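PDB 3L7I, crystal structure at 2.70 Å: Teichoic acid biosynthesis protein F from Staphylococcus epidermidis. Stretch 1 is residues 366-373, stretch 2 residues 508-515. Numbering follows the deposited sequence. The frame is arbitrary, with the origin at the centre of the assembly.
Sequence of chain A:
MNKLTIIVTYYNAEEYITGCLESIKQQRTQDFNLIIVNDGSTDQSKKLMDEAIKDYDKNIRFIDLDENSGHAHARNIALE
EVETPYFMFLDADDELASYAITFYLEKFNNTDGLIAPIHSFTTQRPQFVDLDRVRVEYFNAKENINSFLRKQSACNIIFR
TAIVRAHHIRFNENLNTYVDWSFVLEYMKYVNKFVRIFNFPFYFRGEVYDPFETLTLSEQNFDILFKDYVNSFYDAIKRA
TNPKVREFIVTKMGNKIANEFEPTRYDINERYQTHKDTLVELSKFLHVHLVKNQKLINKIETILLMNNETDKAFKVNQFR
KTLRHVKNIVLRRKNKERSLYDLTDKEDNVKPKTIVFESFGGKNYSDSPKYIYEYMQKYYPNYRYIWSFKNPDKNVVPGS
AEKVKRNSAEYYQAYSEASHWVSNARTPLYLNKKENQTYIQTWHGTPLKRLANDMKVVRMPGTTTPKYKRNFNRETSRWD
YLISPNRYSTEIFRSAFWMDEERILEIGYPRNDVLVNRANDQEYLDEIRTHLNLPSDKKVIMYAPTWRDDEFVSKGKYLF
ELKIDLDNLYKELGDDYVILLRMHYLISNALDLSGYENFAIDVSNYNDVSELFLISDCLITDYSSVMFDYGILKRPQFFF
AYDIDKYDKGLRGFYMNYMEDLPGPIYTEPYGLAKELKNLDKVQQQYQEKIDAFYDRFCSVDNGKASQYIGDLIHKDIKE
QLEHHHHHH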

ATOM      1  N   SER A 366      13.482 -27.641  33.402  1.00 57.46           N
ATOM      2  CA  SER A 366      12.880 -28.298  34.559  1.00 57.29           C
ATOM      3  C   SER A 366      11.647 -29.138  34.233  1.00 56.58           C
ATOM      4  O   SER A 366      11.273 -29.321  33.066  1.00 56.26           O
ATOM      5  CB  SER A 366      12.486 -27.259  35.620  1.00 56.96           C
ATOM      6  OG  SER A 366      11.345 -26.491  35.220  1.00 55.98           O
ATOM      7  N   ASP A 367      11.027 -29.642  35.297  1.00 56.46           N
ATOM      8  CA  ASP A 367       9.761 -30.364  35.232  1.00 55.92           C
ATOM      9  C   ASP A 367       9.783 -31.553  34.298  1.00 56.28           C
ATOM     10  O   ASP A 367      10.828 -32.082  33.966  1.00 58.17           O
ATOM     11  CB  ASP A 367       8.586 -29.443  34.882  1.00 54.96           C
ATOM     12  CG  ASP A 367       7.274 -29.898  35.545  1.00 54.62           C
ATOM     13  OD1 ASP A 367       6.365 -30.394  34.818  1.00 54.33           O
ATOM     14  OD2 ASP A 367       7.166 -29.786  36.799  1.00 54.79           O
ATOM     15  N   SER A 368       8.599 -31.960  33.881  1.00 55.79           N
ATOM     16  CA  SER A 368       8.430 -33.158  33.095  1.00 56.26           C
ATOM     17  C   SER A 368       9.116 -33.115  31.728  1.00 56.59           C
ATOM     18  O   SER A 368       9.592 -34.142  31.249  1.00 57.50           O
ATOM     19  CB  SER A 368       6.945 -33.468  32.949  1.00 55.75           C
ATOM     20  OG  SER A 368       6.506 -34.251  34.032  1.00 56.07           O
ATOM     21  N   PRO A 369       9.154 -31.942  31.077  1.00 56.00           N
ATOM     22  CA  PRO A 369       9.960 -31.892  29.851  1.00 56.51           C
ATOM     23  C   PRO A 369      11.435 -32.240  30.112  1.00 57.65           C
ATOM     24  O   PRO A 369      12.081 -32.895  29.269  1.00 58.58           O
ATOM     25  CB  PRO A 369       9.827 -30.437  29.409  1.00 55.75           C
ATOM     26  CG  PRO A 369       8.485 -30.046  29.915  1.00 54.82           C
ATOM     27  CD  PRO A 369       8.347 -30.727  31.255  1.00 55.01           C
ATOM     28  N   LYS A 370      11.954 -31.804  31.262  1.00 57.73           N
ATOM     29  CA  LYS A 370      13.347 -32.037  31.580  1.00 58.93           C
ATOM     30  C   LYS A 370      13.638 -33.544  31.575  1.00 60.03           C
ATOM     31  O   LYS A 370      14.603 -33.998  30.932  1.00 61.22           O
ATOM     32  CB  LYS A 370      13.732 -31.374  32.911  1.00 58.93           C
ATOM     33  CG  LYS A 370      14.929 -32.044  33.646  1.00 60.33           C
ATOM     34  CD  LYS A 370      15.491 -31.161  34.762  1.00 60.53           C
ATOM     35  CE  LYS A 370      16.235 -31.962  35.840  1.00 61.72           C
ATOM     36  NZ  LYS A 370      17.102 -31.085  36.711  1.00 62.35           N
ATOM     37  N   TYR A 371      12.787 -34.314  32.259  1.00 59.77           N
ATOM     38  CA  TYR A 371      12.976 -35.758  32.371  1.00 60.90           C
ATOM     39  C   TYR A 371      12.709 -36.521  31.070  1.00 61.38           C
ATOM     40  O   TYR A 371      13.382 -37.513  30.785  1.00 62.80           O
ATOM     41  CB  TYR A 371      12.156 -36.322  33.532  1.00 60.62           C
ATOM     42  CG  TYR A 371      12.698 -35.865  34.864  1.00 60.71           C
ATOM     43  CD1 TYR A 371      12.337 -34.631  35.391  1.00 59.66           C
ATOM     44  CD2 TYR A 371      13.597 -36.649  35.581  1.00 62.02           C
ATOM     45  CE1 TYR A 371      12.845 -34.199  36.594  1.00 59.91           C
ATOM     46  CE2 TYR A 371      14.108 -36.226  36.782  1.00 62.23           C
ATOM     47  CZ  TYR A 371      13.730 -34.997  37.284  1.00 61.17           C
ATOM     48  OH  TYR A 371      14.238 -34.568  38.485  1.00 61.53           O
ATOM     49  N   ILE A 372      11.740 -36.062  30.282  1.00 60.38           N
ATOM     50  CA  ILE A 372      11.509 -36.668  28.983  1.00 60.91           C
ATOM     51  C   ILE A 372      12.808 -36.527  28.200  1.00 61.97           C
ATOM     52  O   ILE A 372      13.284 -37.490  27.596  1.00 63.36           O
ATOM     53  CB  ILE A 372      10.295 -36.030  28.234  1.00 59.69           C
ATOM     54  CG1 ILE A 372       8.989 -36.363  28.965  1.00 59.02           C
ATOM     55  CG2 ILE A 372      10.219 -36.505  26.781  1.00 60.37           C
ATOM     56  CD1 ILE A 372       7.756 -35.634  28.412  1.00 57.90           C
ATOM     57  N   TYR A 373      13.404 -35.338  28.278  1.00 61.49           N
ATOM     58  CA  TYR A 373      14.653 -35.032  27.573  1.00 62.54           C
ATOM     59  C   TYR A 373      15.846 -35.839  28.070  1.00 64.24           C
ATOM     60  O   TYR A 373      16.596 -36.403  27.269  1.00 65.70           O
ATOM     61  CB  TYR A 373      14.986 -33.543  27.653  1.00 61.75           C
ATOM     62  CG  TYR A 373      16.377 -33.191  27.179  1.00 63.01           C
ATOM     63  CD1 TYR A 373      16.719 -33.289  25.839  1.00 63.77           C
ATOM     64  CD2 TYR A 373      17.346 -32.751  28.074  1.00 63.59           C
ATOM     65  CE1 TYR A 373      17.992 -32.959  25.393  1.00 65.09           C
ATOM     66  CE2 TYR A 373      18.623 -32.414  27.644  1.00 64.93           C
ATOM     67  CZ  TYR A 373      18.938 -32.518  26.299  1.00 65.68           C
ATOM     68  OH  TYR A 373      20.198 -32.181  25.866  1.00 67.17           O
ATOM     69  N   GLY A 508       1.282 -41.021  34.421  1.00 66.31           N
ATOM     70  CA  GLY A 508       1.953 -40.382  35.543  1.00 65.11           C
ATOM     71  C   GLY A 508       2.956 -39.373  35.036  1.00 63.32           C
ATOM     72  O   GLY A 508       3.297 -39.365  33.859  1.00 63.31           O
ATOM     73  N   TYR A 509       3.431 -38.508  35.921  1.00 62.00           N
ATOM     74  CA  TYR A 509       4.329 -37.424  35.521  1.00 60.43           C
ATOM     75  C   TYR A 509       5.784 -37.866  35.396  1.00 61.11           C
ATOM     76  O   TYR A 509       6.346 -38.497  36.298  1.00 62.12           O
ATOM     77  CB  TYR A 509       4.205 -36.247  36.484  1.00 58.98           C
ATOM     78  CG  TYR A 509       2.948 -35.468  36.275  1.00 58.11           C
ATOM     79  CD1 TYR A 509       2.641 -34.979  35.019  1.00 57.52           C
ATOM     80  CD2 TYR A 509       2.066 -35.215  37.318  1.00 58.06           C
ATOM     81  CE1 TYR A 509       1.498 -34.265  34.787  1.00 56.93           C
ATOM     82  CE2 TYR A 509       0.904 -34.490  37.097  1.00 57.48           C
ATOM     83  CZ  TYR A 509       0.627 -34.019  35.817  1.00 56.92           C
ATOM     84  OH  TYR A 509      -0.512 -33.297  35.520  1.00 56.53           O
ATOM     85  N   PRO A 510       6.398 -37.550  34.256  1.00 60.78           N
ATOM     86  CA  PRO A 510       7.816 -37.877  34.119  1.00 61.54           C
ATOM     87  C   PRO A 510       8.622 -37.271  35.264  1.00 60.90           C
ATOM     88  O   PRO A 510       9.597 -37.875  35.723  1.00 62.04           O
ATOM     89  CB  PRO A 510       8.177 -37.225  32.780  1.00 60.90           C
ATOM     90  CG  PRO A 510       6.927 -37.356  31.991  1.00 60.90           C
ATOM     91  CD  PRO A 510       5.806 -37.106  32.986  1.00 60.22           C
ATOM     92  N   ARG A 511       8.201 -36.089  35.719  1.00 70.44           N
ATOM     93  CA  ARG A 511       8.906 -35.341  36.754  1.00 69.78           C
ATOM     94  C   ARG A 511       8.817 -36.076  38.070  1.00 69.65           C
ATOM     95  O   ARG A 511       9.575 -35.790  39.004  1.00 69.51           O
ATOM     96  CB  ARG A 511       8.253 -33.983  36.940  1.00 68.34           C
ATOM     97  CG  ARG A 511       6.774 -34.110  37.171  1.00 67.53           C
ATOM     98  CD  ARG A 511       6.300 -33.289  38.329  1.00 66.26           C
ATOM     99  NE  ARG A 511       5.582 -32.119  37.850  1.00 65.71           N
ATOM    100  CZ  ARG A 511       4.491 -31.618  38.434  1.00 64.96           C
ATOM    101  NH1 ARG A 511       3.895 -30.541  37.912  1.00 64.85           N
ATOM    102  NH2 ARG A 511       3.994 -32.195  39.531  1.00 64.58           N
ATOM    103  N   ASN A 512       7.866 -37.006  38.143  1.00 69.83           N
ATOM    104  CA  ASN A 512       7.629 -37.786  39.351  1.00 69.97           C
ATOM    105  C   ASN A 512       8.444 -39.077  39.378  1.00 71.88           C
ATOM    106  O   ASN A 512       8.571 -39.704  40.429  1.00 72.40           O
ATOM    107  CB  ASN A 512       6.135 -38.087  39.523  1.00 69.46           C
ATOM    108  CG  ASN A 512       5.338 -36.891  40.062  1.00 67.83           C
ATOM    109  OD1 ASN A 512       5.906 -35.910  40.531  1.00 67.01           O
ATOM    110  ND2 ASN A 512       4.003 -36.984  39.988  1.00 67.59           N
ATOM    111  N   ASP A 513       9.012 -39.449  38.229  1.00 73.12           N
ATOM    112  CA  ASP A 513       9.790 -40.683  38.083  1.00 75.32           C
ATOM    113  C   ASP A 513      10.735 -40.897  39.268  1.00 76.07           C
ATOM    114  O   ASP A 513      10.682 -41.939  39.943  1.00 77.30           O
ATOM    115  CB  ASP A 513      10.594 -40.682  36.770  1.00 76.55           C
ATOM    116  CG  ASP A 513       9.758 -41.097  35.535  1.00 76.81           C
ATOM    117  OD1 ASP A 513       8.582 -41.509  35.698  1.00 76.27           O
ATOM    118  OD2 ASP A 513      10.299 -41.014  34.396  1.00 77.73           O
ATOM    119  N   VAL A 514      11.592 -39.906  39.522  1.00 75.51           N
ATOM    120  CA  VAL A 514      12.567 -39.970  40.619  1.00 76.27           C
ATOM    121  C   VAL A 514      11.950 -40.313  41.989  1.00 75.71           C
ATOM    122  O   VAL A 514      12.617 -40.913  42.829  1.00 77.10           O
ATOM    123  CB  VAL A 514      13.379 -38.642  40.758  1.00 75.40           C
ATOM    124  CG1 VAL A 514      14.689 -38.698  40.005  1.00 77.34           C
ATOM    125  CG2 VAL A 514      12.545 -37.477  40.307  1.00 73.28           C
ATOM    126  N   LEU A 515      10.701 -39.906  42.232  1.00 73.90           N
ATOM    127  CA  LEU A 515      10.069 -40.180  43.520  1.00 73.48           C
ATOM    128  C   LEU A 515       9.831 -41.683  43.647  1.00 75.48           C
ATOM    129  O   LEU A 515       9.848 -42.258  44.738  1.00 76.30           O
ATOM    130  CB  LEU A 515       8.773 -39.392  43.675  1.00 71.42           C
ATOM    131  CG  LEU A 515       8.901 -37.871  43.535  1.00 69.65           C
ATOM    132  CD1 LEU A 515       7.552 -37.230  43.701  1.00 68.11           C
ATOM    133  CD2 LEU A 515       9.885 -37.273  44.533  1.00 69.43           C
TER

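How do the two backbones meet? The first turns of a helix in stretch 1 lie against the bend of stretch 2 that leads into another helix, and the chains come nearest at Ser-368 and Arg-511, whose CA atoms are 4.3 Å apart. In stretch 2, Tyr-509 O accepts a bond from Asn-512 N at 2.8 Å and Pro-510 O one from Asp-513 N at 3.0 Å, which hold the bend tight. The contact buries 391 Å² in all and joins segments far apart in sequence.

What bonds the backbone of stretch 2 to stretch 1? Ser-368 OG accepts a hydrogen bond from Arg-511 N at 3.0 Å. Pro-510 lies just as near, with its CD 3.1 Å from Ser-368 OG, but the proline nitrogen carries no hydrogen, so this neighbour offers packing alone.

Where does charge enter? The side chain of Asp-367 leaves its backbone sideways, yet its end reaches stretch 2, where OD2 forms a salt bridge with Arg-511 NE at 3.0 Å. The accompanying hydrogen bond is weak, bent to 131° at the hydrogen, though the charges still attract. The other carboxylate oxygen, Asp-367 OD1, accepts a nearly straight hydrogen bond from Ser-368 N at 2.9 Å, tying the carboxylate to the next residue's backbone.

Which side chains supply the apolar packing? Tyr-371 points toward stretch 2 and spans much of it: its CB lies 4.1 Å from Pro-510 CB, its CD1 3.8 Å from Arg-511 CA, and its CE2 4.1 Å from Val-514 CG2. One residue on, Ile-372 brings CG1 to 3.8 Å from Pro-510 CG. Pro-510 thus meets both side chains with its compact ring, and these contacts cover part of the hydrocarbon surface.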